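Local coordinates for protein multicopper oxidase (Arthrobacter sp. FB24, PDB 3GDC) that probably oxidises phenolic or similar substrates at bound copper ions and passes the electrons to dioxygen, as laccase-type multicopper oxidases do, at residues A[94-98]-A[99-103]; A[151-155]-A[156-160]; A[247-250]-A[251-254]. All coordinates share one frame; numbering follows the deposited sequence.

Interaction 1 of 3, residues A[94-98]-A[99-103]; sequences GVHRA and TMDGT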
ATOM      1  N   GLY A  94      13.333  16.111   1.424  1.00 20.66           N
ATOM      2  CA  GLY A  94      13.678  16.862   2.624  1.00 20.12           C
ATOM      3  C   GLY A  94      13.198  18.280   2.394  1.00 19.93           C
ATOM      4  O   GLY A  94      12.755  18.602   1.297  1.00 20.43           O
ATOM      5  N   VAL A  95      13.266  19.112   3.428  1.00 19.82           N
ATOM      6  CA  VAL A  95      12.803  20.500   3.318  1.00 19.67           C
ATOM      7  C   VAL A  95      13.946  21.381   2.816  1.00 19.82           C
ATOM      8  O   VAL A  95      15.056  21.344   3.359  1.00 19.48           O
ATOM      9  CB  VAL A  95      12.168  21.014   4.646  1.00 19.88           C
ATOM     10  CG1 VAL A  95      11.874  22.515   4.571  1.00 20.54           C
ATOM     11  CG2 VAL A  95      10.890  20.251   4.950  1.00 19.95           C
ATOM     12  N   HIS A  96      13.675  22.122   1.743  1.00 19.39           N
ATOM     13  CA  HIS A  96      14.673  22.972   1.085  1.00 20.09           C
ATOM     14  C   HIS A  96      13.964  24.030   0.247  1.00 20.10           C
ATOM     15  O   HIS A  96      12.761  23.931  -0.017  1.00 19.81           O
ATOM     16  CB  HIS A  96      15.637  22.151   0.199  1.00 20.07           C
ATOM     17  CG  HIS A  96      14.943  21.230  -0.759  1.00 19.94           C
ATOM     18  ND1 HIS A  96      14.975  19.858  -0.626  1.00 20.40           N
ATOM     19  CD2 HIS A  96      14.198  21.484  -1.862  1.00 20.50           C
ATOM     20  CE1 HIS A  96      14.270  19.308  -1.598  1.00 20.75           C
ATOM     21  NE2 HIS A  96      13.783  20.271  -2.359  1.00 21.55           N
ATOM     22  N   ARG A  97      14.719  25.049  -0.163  1.00 20.56           N
ATOM     23  CA  ARG A  97      14.193  26.089  -1.030  1.00 21.11           C
ATOM     24  C   ARG A  97      13.995  25.566  -2.451  1.00 20.72           C
ATOM     25  O   ARG A  97      14.632  24.590  -2.858  1.00 20.85           O
ATOM     26  CB  ARG A  97      15.140  27.296  -1.015  1.00 21.31           C
ATOM     27  CG  ARG A  97      15.193  27.955   0.353  1.00 23.97           C
ATOM     28  CD  ARG A  97      16.242  29.054   0.422  1.00 26.90           C
ATOM     29  NE  ARG A  97      17.587  28.502   0.562  1.00 30.02           N
ATOM     30  CZ  ARG A  97      18.507  28.503  -0.397  1.00 28.58           C
ATOM     31  NH1 ARG A  97      18.239  29.047  -1.576  1.00 29.51           N
ATOM     32  NH2 ARG A  97      19.701  27.973  -0.162  1.00 30.03           N
ATOM     33  N   ALA A  98      13.129  26.230  -3.213  1.00 20.86           N
ATOM     34  CA  ALA A  98      12.802  25.807  -4.580  1.00 20.77           C
ATOM     35  C   ALA A  98      13.998  25.752  -5.545  1.00 21.00           C
ATOM     36  O   ALA A  98      14.090  24.851  -6.383  1.00 20.64           O
ATOM     37  CB  ALA A  98      11.664  26.682  -5.154  1.00 21.31           C
ATOM     38  N   THR A  99      14.920  26.710  -5.418  1.00 20.12           N
ATOM     39  CA  THR A  99      16.135  26.735  -6.233  1.00 20.12           C
ATOM     40  C   THR A  99      17.130  25.629  -5.871  1.00 19.54           C
ATOM     41  O   THR A  99      18.128  25.432  -6.572  1.00 19.60           O
ATOM     42  CB  THR A  99      16.877  28.077  -6.068  1.00 20.23           C
ATOM     43  OG1 THR A  99      17.011  28.351  -4.672  1.00 21.08           O
ATOM     44  CG2 THR A  99      16.116  29.213  -6.760  1.00 21.50           C
ATOM     45  N   MET A 100      16.871  24.936  -4.764  1.00 19.40           N
ATOM     46  CA  MET A 100      17.740  23.846  -4.301  1.00 19.44           C
ATOM     47  C   MET A 100      17.104  22.467  -4.472  1.00 19.98           C
ATOM     48  O   MET A 100      17.579  21.478  -3.905  1.00 20.27           O
ATOM     49  CB  MET A 100      18.146  24.075  -2.842  1.00 19.59           C
ATOM     50  CG  MET A 100      19.072  25.287  -2.653  1.00 19.70           C
ATOM     51  SD  MET A 100      20.618  25.038  -3.517  1.00 20.24           S
ATOM     52  CE  MET A 100      21.404  26.643  -3.312  1.00 21.54           C
ATOM     53  N   ASP A 101      16.061  22.414  -5.292  1.00 19.59           N
ATOM     54  CA  ASP A 101      15.196  21.238  -5.382  1.00 20.20           C
ATOM     55  C   ASP A 101      15.646  20.250  -6.465  1.00 20.51           C
ATOM     56  O   ASP A 101      15.136  19.125  -6.542  1.00 20.90           O
ATOM     57  CB  ASP A 101      13.760  21.735  -5.632  1.00 19.95           C
ATOM     58  CG  ASP A 101      12.742  20.627  -5.697  1.00 20.71           C
ATOM     59  OD1 ASP A 101      12.598  19.871  -4.715  1.00 20.30           O
ATOM     60  OD2 ASP A 101      12.063  20.540  -6.739  1.00 25.10           O
ATOM     61  N   GLY A 102      16.591  20.664  -7.305  1.00 20.91           N
ATOM     62  CA  GLY A 102      17.093  19.804  -8.390  1.00 21.67           C
ATOM     63  C   GLY A 102      16.080  19.502  -9.484  1.00 22.00           C
ATOM     64  O   GLY A 102      16.104  18.435 -10.091  1.00 22.10           O
ATOM     65  N   THR A 103      15.179  20.443  -9.742  1.00 22.49           N
ATOM     66  CA  THR A 103      14.170  20.256 -10.782  1.00 23.26           C
ATOM     67  C   THR A 103      14.523  21.083 -12.019  1.00 23.09           C
ATOM     68  O   THR A 103      14.711  22.290 -11.913  1.00 23.36           O
ATOM     69  CB  THR A 103      12.762  20.612 -10.249  1.00 23.30           C
ATOM     70  OG1 THR A 103      12.401  19.674  -9.231  1.00 24.07           O
ATOM     71  CG2 THR A 103      11.725  20.583 -11.358  1.00 23.77           C
TER
HETATM   72  O   HOH W   1      15.248  23.253  -8.693  1.00 21.30           O

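Interaction 2 of 3, residues A[151-155]-A[156-160]; sequences IVEPK and EGRPP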
ATOM      1  N   ILE A 151      19.895  10.183   5.605  1.00 14.89           N
ATOM      2  CA  ILE A 151      19.443   9.889   6.968  1.00 16.04           C
ATOM      3  C   ILE A 151      19.705  11.094   7.862  1.00 16.44           C
ATOM      4  O   ILE A 151      20.825  11.565   7.927  1.00 16.50           O
ATOM      5  CB  ILE A 151      20.225   8.679   7.557  1.00 15.99           C
ATOM      6  CG1 ILE A 151      20.205   7.481   6.582  1.00 18.54           C
ATOM      7  CG2 ILE A 151      19.772   8.343   8.985  1.00 16.10           C
ATOM      8  CD1 ILE A 151      18.829   6.990   6.183  1.00 18.56           C
ATOM      9  N   VAL A 152      18.664  11.588   8.526  1.00 16.84           N
ATOM     10  CA  VAL A 152      18.777  12.724   9.449  1.00 17.20           C
ATOM     11  C   VAL A 152      18.375  12.262  10.848  1.00 18.30           C
ATOM     12  O   VAL A 152      17.196  11.995  11.115  1.00 18.53           O
ATOM     13  CB  VAL A 152      17.910  13.921   9.010  1.00 16.53           C
ATOM     14  CG1 VAL A 152      18.021  15.087  10.014  1.00 16.20           C
ATOM     15  CG2 VAL A 152      18.279  14.395   7.613  1.00 16.75           C
ATOM     16  N   GLU A 153      19.372  12.137  11.721  1.00 19.76           N
ATOM     17  CA  GLU A 153      19.175  11.706  13.098  1.00 21.85           C
ATOM     18  C   GLU A 153      18.496  12.799  13.932  1.00 22.77           C
ATOM     19  O   GLU A 153      18.928  13.956  13.903  1.00 22.59           O
ATOM     20  CB  GLU A 153      20.522  11.335  13.723  1.00 22.23           C
ATOM     21  CG  GLU A 153      20.415  10.588  15.058  1.00 25.66           C
ATOM     22  CD  GLU A 153      20.280   9.079  14.874  1.00 30.93           C
ATOM     23  OE1 GLU A 153      21.227   8.344  15.235  1.00 34.76           O
ATOM     24  OE2 GLU A 153      19.240   8.623  14.359  1.00 33.59           O
ATOM     25  N   PRO A 154      17.424  12.445  14.660  1.00 23.91           N
ATOM     26  CA  PRO A 154      16.809  13.406  15.580  1.00 25.36           C
ATOM     27  C   PRO A 154      17.793  13.923  16.626  1.00 27.25           C
ATOM     28  O   PRO A 154      18.635  13.164  17.128  1.00 27.28           O
ATOM     29  CB  PRO A 154      15.688  12.597  16.253  1.00 25.23           C
ATOM     30  CG  PRO A 154      16.002  11.155  15.969  1.00 24.48           C
ATOM     31  CD  PRO A 154      16.690  11.165  14.639  1.00 24.15           C
ATOM     32  N   LYS A 155      17.690  15.212  16.924  1.00 29.45           N
ATOM     33  CA  LYS A 155      18.478  15.833  17.980  1.00 32.41           C
ATOM     34  C   LYS A 155      18.181  15.144  19.318  1.00 33.71           C
ATOM     35  O   LYS A 155      19.094  14.868  20.099  1.00 34.49           O
ATOM     36  CB  LYS A 155      18.178  17.338  18.036  1.00 32.41           C
ATOM     37  CG  LYS A 155      18.967  18.132  19.071  1.00 34.50           C
ATOM     38  CD  LYS A 155      20.398  18.419  18.622  1.00 36.94           C
ATOM     39  CE  LYS A 155      21.150  19.244  19.668  1.00 38.30           C
ATOM     40  NZ  LYS A 155      21.528  18.461  20.885  1.00 39.48           N
ATOM     41  N   GLU A 156      16.907  14.839  19.561  1.00 35.66           N
ATOM     42  CA  GLU A 156      16.492  14.216  20.819  1.00 37.34           C
ATOM     43  C   GLU A 156      15.406  13.148  20.645  1.00 37.83           C
ATOM     44  O   GLU A 156      14.399  13.375  19.966  1.00 38.25           O
ATOM     45  CB  GLU A 156      16.046  15.297  21.812  1.00 37.91           C
ATOM     46  CG  GLU A 156      17.192  15.838  22.688  1.00 40.18           C
ATOM     47  CD  GLU A 156      17.286  17.363  22.717  1.00 42.84           C
ATOM     48  OE1 GLU A 156      16.491  18.038  22.017  1.00 45.14           O
ATOM     49  OE2 GLU A 156      18.174  17.886  23.440  1.00 42.80           O
ATOM     50  N   GLY A 157      15.638  11.977  21.240  1.00 38.29           N
ATOM     51  CA  GLY A 157      14.584  10.981  21.414  1.00 38.45           C
ATOM     52  C   GLY A 157      14.760   9.567  20.879  1.00 38.43           C
ATOM     53  O   GLY A 157      13.872   8.734  21.079  1.00 39.16           O
ATOM     54  N   ARG A 158      15.879   9.272  20.213  1.00 38.04           N
ATOM     55  CA  ARG A 158      16.072   7.929  19.625  1.00 37.15           C
ATOM     56  C   ARG A 158      17.152   7.064  20.306  1.00 36.47           C
ATOM     57  O   ARG A 158      18.351   7.338  20.180  1.00 36.60           O
ATOM     58  CB  ARG A 158      16.291   8.001  18.103  1.00 37.49           C
ATOM     59  CG  ARG A 158      15.634   6.846  17.336  1.00 37.16           C
ATOM     60  CD  ARG A 158      15.999   6.827  15.843  1.00 36.88           C
ATOM     61  NE  ARG A 158      15.088   7.601  14.997  1.00 37.09           N
ATOM     62  CZ  ARG A 158      15.423   8.108  13.809  1.00 36.65           C
ATOM     63  NH1 ARG A 158      16.649   7.922  13.324  1.00 36.94           N
ATOM     64  NH2 ARG A 158      14.538   8.801  13.098  1.00 34.14           N
ATOM     65  N   PRO A 159      16.721   6.007  21.028  1.00 35.43           N
ATOM     66  CA  PRO A 159      17.617   5.088  21.757  1.00 34.62           C
ATOM     67  C   PRO A 159      18.720   4.516  20.864  1.00 33.79           C
ATOM     68  O   PRO A 159      18.470   4.257  19.685  1.00 33.84           O
ATOM     69  CB  PRO A 159      16.680   3.960  22.199  1.00 34.63           C
ATOM     70  CG  PRO A 159      15.338   4.575  22.247  1.00 34.81           C
ATOM     71  CD  PRO A 159      15.306   5.627  21.181  1.00 35.37           C
ATOM     72  N   PRO A 160      19.928   4.305  21.419  1.00 32.92           N
ATOM     73  CA  PRO A 160      21.027   3.837  20.577  1.00 32.01           C
ATOM     74  C   PRO A 160      20.785   2.406  20.103  1.00 30.67           C
ATOM     75  O   PRO A 160      20.380   1.553  20.897  1.00 30.75           O
ATOM     76  CB  PRO A 160      22.242   3.905  21.507  1.00 32.11           C
ATOM     77  CG  PRO A 160      21.676   3.752  22.868  1.00 32.79           C
ATOM     78  CD  PRO A 160      20.343   4.456  22.827  1.00 33.15           C
TER
HETATM   79  O   HOH W   2      16.357   8.684  10.817  1.00 28.25           O

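Interaction 3 of 3, residues A[247-250]-A[251-254]; sequences SQVQ and GQRG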
ATOM      1  N   SER A 247       4.945  -2.883   3.273  1.00 16.15           N
ATOM      2  CA  SER A 247       4.975  -2.491   1.863  1.00 16.30           C
ATOM      3  C   SER A 247       5.362  -1.020   1.704  1.00 16.16           C
ATOM      4  O   SER A 247       5.126  -0.201   2.612  1.00 16.63           O
ATOM      5  CB  SER A 247       3.618  -2.752   1.206  1.00 17.19           C
ATOM      6  OG  SER A 247       2.615  -1.925   1.780  1.00 19.64           O
ATOM      7  N   GLN A 248       5.957  -0.710   0.556  1.00 15.18           N
ATOM      8  CA  GLN A 248       6.369   0.647   0.206  1.00 15.12           C
ATOM      9  C   GLN A 248       6.205   0.857  -1.290  1.00 14.93           C
ATOM     10  O   GLN A 248       6.682   0.051  -2.082  1.00 15.61           O
ATOM     11  CB  GLN A 248       7.845   0.843   0.570  1.00 14.37           C
ATOM     12  CG  GLN A 248       8.167   0.738   2.067  1.00 14.72           C
ATOM     13  CD  GLN A 248       9.659   0.900   2.352  1.00 14.73           C
ATOM     14  OE1 GLN A 248      10.482   0.795   1.449  1.00 15.12           O
ATOM     15  NE2 GLN A 248      10.005   1.160   3.611  1.00 13.59           N
ATOM     16  N   VAL A 249       5.561   1.947  -1.697  1.00 14.85           N
ATOM     17  CA  VAL A 249       5.616   2.343  -3.100  1.00 14.64           C
ATOM     18  C   VAL A 249       6.936   3.093  -3.300  1.00 14.53           C
ATOM     19  O   VAL A 249       7.651   3.360  -2.334  1.00 14.55           O
ATOM     20  CB  VAL A 249       4.428   3.247  -3.495  1.00 14.67           C
ATOM     21  CG1 VAL A 249       3.097   2.534  -3.224  1.00 15.75           C
ATOM     22  CG2 VAL A 249       4.502   4.624  -2.752  1.00 15.03           C
ATOM     23  N   GLN A 250       7.261   3.443  -4.538  1.00 14.73           N
ATOM     24  CA  GLN A 250       8.506   4.169  -4.791  1.00 15.25           C
ATOM     25  C   GLN A 250       8.463   5.521  -4.080  1.00 15.07           C
ATOM     26  O   GLN A 250       7.454   6.231  -4.152  1.00 14.63           O
ATOM     27  CB  GLN A 250       8.723   4.373  -6.287  1.00 15.37           C
ATOM     28  CG  GLN A 250      10.122   4.873  -6.606  1.00 17.29           C
ATOM     29  CD  GLN A 250      10.260   5.386  -8.019  1.00 18.81           C
ATOM     30  OE1 GLN A 250       9.515   6.269  -8.454  1.00 20.35           O
ATOM     31  NE2 GLN A 250      11.231   4.849  -8.746  1.00 17.33           N
ATOM     32  N   GLY A 251       9.542   5.854  -3.374  1.00 15.13           N
ATOM     33  CA  GLY A 251       9.591   7.111  -2.623  1.00 15.23           C
ATOM     34  C   GLY A 251       9.269   6.918  -1.154  1.00 15.55           C
ATOM     35  O   GLY A 251       9.633   7.764  -0.342  1.00 15.89           O
ATOM     36  N   GLN A 252       8.592   5.817  -0.800  1.00 15.18           N
ATOM     37  CA  GLN A 252       8.353   5.507   0.611  1.00 15.93           C
ATOM     38  C   GLN A 252       9.558   4.810   1.230  1.00 15.35           C
ATOM     39  O   GLN A 252      10.334   4.150   0.546  1.00 16.04           O
ATOM     40  CB  GLN A 252       7.069   4.683   0.843  1.00 14.95           C
ATOM     41  CG  GLN A 252       5.766   5.455   0.574  1.00 17.60           C
ATOM     42  CD  GLN A 252       4.506   4.668   0.919  1.00 17.83           C
ATOM     43  OE1 GLN A 252       3.604   5.177   1.595  1.00 24.33           O
ATOM     44  NE2 GLN A 252       4.438   3.434   0.468  1.00 16.96           N
ATOM     45  N   ARG A 253       9.693   4.978   2.533  1.00 15.13           N
ATOM     46  CA  ARG A 253      10.853   4.500   3.275  1.00 14.39           C
ATOM     47  C   ARG A 253      10.512   4.577   4.749  1.00 13.86           C
ATOM     48  O   ARG A 253       9.519   5.204   5.125  1.00 14.05           O
ATOM     49  CB  ARG A 253      12.129   5.291   2.924  1.00 13.85           C
ATOM     50  CG  ARG A 253      12.190   6.740   3.434  1.00 14.77           C
ATOM     51  CD  ARG A 253      11.356   7.668   2.569  1.00 16.14           C
ATOM     52  NE  ARG A 253      11.520   9.073   2.958  1.00 13.58           N
ATOM     53  CZ  ARG A 253      10.849  10.088   2.422  1.00 16.37           C
ATOM     54  NH1 ARG A 253       9.961   9.884   1.451  1.00 16.13           N
ATOM     55  NH2 ARG A 253      11.071  11.325   2.860  1.00 14.55           N
ATOM     56  N   GLY A 254      11.302   3.915   5.582  1.00 12.95           N
ATOM     57  CA  GLY A 254      11.026   3.904   7.015  1.00 13.38           C
ATOM     58  C   GLY A 254      12.104   3.202   7.801  1.00 13.75           C
ATOM     59  O   GLY A 254      13.091   2.725   7.233  1.00 14.31           O
TER

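Interaction 1 of 3, residues A[94-98]-A[99-103]
H96 and D101 meet in the loop between strands 91-92 and 116-122 of the N-terminal cupredoxin domain, joined by a His-carboxylate hydrogen bond across a 3-10 turn. NE2 of H96 donates to OD1 of D101 at 2.7 Å, nearly straight (166°). The acceptor lies in the ring plane and uses its anti lone pair, pointing away from OD2, while ring and carboxylate planes are inclined by 36°. CG of H96 sits between its backbone N and carbonyl carbon (chi1 51°), which puts NE2 beside D101, with M100 O above one face, offset toward the rim. OD2 accepts from OG1 of T103 and also from ND1 of H224 of the second subunit, a residue that binds copper there, so D101 is a second-shell residue across the trimer interface. An alanine at D101 removes the carboxylate, and would probably leave H96 NE2 without its mate and the H224 ring of the second subunit freer to turn. R97 and M100 run side by side, pointing the same way, CG of M100 lying over one guanidinium face. The turn itself is closed by the bond from M100 N to R97 O, 3.0 Å long, with the donor above the carbonyl plane.

Interaction 2 of 3, residues A[151-155]-A[156-160]
R158 reaches back across the segment 151-155, and its contacts come up in sequence order from V152 onward. V152, near the end of strand 147-153, reaches it through a water: the water accepts from R158 NH1 at 2.6 Å, in the plane of the guanidinium at its edge, and gives a weak bond to V152 O. E153 follows with a salt bridge, OE2 standing 2.9 Å from R158 NH1. The two flat groups are turned 78° apart, so a single oxygen serves a single nitrogen and the paired, coplanar form is excluded. CG of E153 is anti to its backbone N (chi1 -168°), and a bend at chi2 (87°) brings OE2 within reach of R158 NH1. P154 then supplies a lid: its CD lies over the centre of one guanidinium face, 3.4 Å from R158 CZ, with CG next to it at 3.8 Å from R158 NE. F126 packs against both residues. K155 closes the segment, running beside E156 in the same direction; its NZ is 4.3 Å from E156 OE2, opposite charges near each other but too far for a salt bridge. K155 N is held by E72 OE1. The return path passes G157, whose positive phi would push a side chain against the preceding carbonyl. Strand 147-153 belongs to the first cupredoxin sheet and strand 163-172 to the second domain, so this bend lies in the connection between the two cupredoxin domains, as in two-domain multicopper oxidases.

Interaction 3 of 3, residues A[247-250]-A[251-254]
Q252 lays its aliphatic chain against V249, CG resting 3.7 Å from V249 CG2, while its CB also packs on the CB of Q248 at 3.9 Å. The chain leaves beside the backbone N (chi1 -69°) and runs extended, crossing the valine obliquely. The side chain of Q248 passes on to R253, its NE2 3.5 Å from R253 CA; the NE2 hydrogens are taken by Y230 OH and L209 O, so NE2 is satisfied by strands 228-232 and 205-211, which flank strand 253-258. The backbone evidence is a type II beta turn from V249 to Q252, in which Q252 N donates to V249 O at 3.0 Å. G251 holds the third position with positive phi; a CB there would sit 2.4 Å from Q250 O, a clash. Across the turn the two short segments point 141° apart. They are not a hairpin pair: strand 245-249 belongs to the five-stranded sheet, at its edge within this chain, and strand 253-258 to the six-stranded one, so the turn carries the chain between the two sheets of the C-terminal cupredoxin sandwich. The CB of Q250 heads away from 251-254 overall, though it still touches G251; OE1 bonds H271 ND1 of the second subunit and NE2 bonds V212 O. R253 also turns away from the first segment. Its NE bonds T128 O and its NH2 H129 ND1, both in the N-terminal domain, and its side chain touches the copper ligand H93. NH1 forms a salt bridge with D244 of the second subunit and donates to G251 O at 2.8 Å, with a C=O...N angle of 169°.

From the N terminus the contacts come in series, each closing its own short loop, with none nested in or crossing another. Interaction 1 closes a turn between strands 91-92 and 116-122 of the first domain. Interaction 2 closes the bend from strand 147-153 to strand 163-172, tying the two domains along the chain. Interaction 3 closes the passage from strand 245-249 to strand 253-258, between the sheets of the second domain, and through R253 ties that domain back to the first in space. Nearest atoms of interactions 1 and 3 are about 5 Å apart. Interactions 1 and 3 both meet the second subunit, and interaction 3 also meets the third.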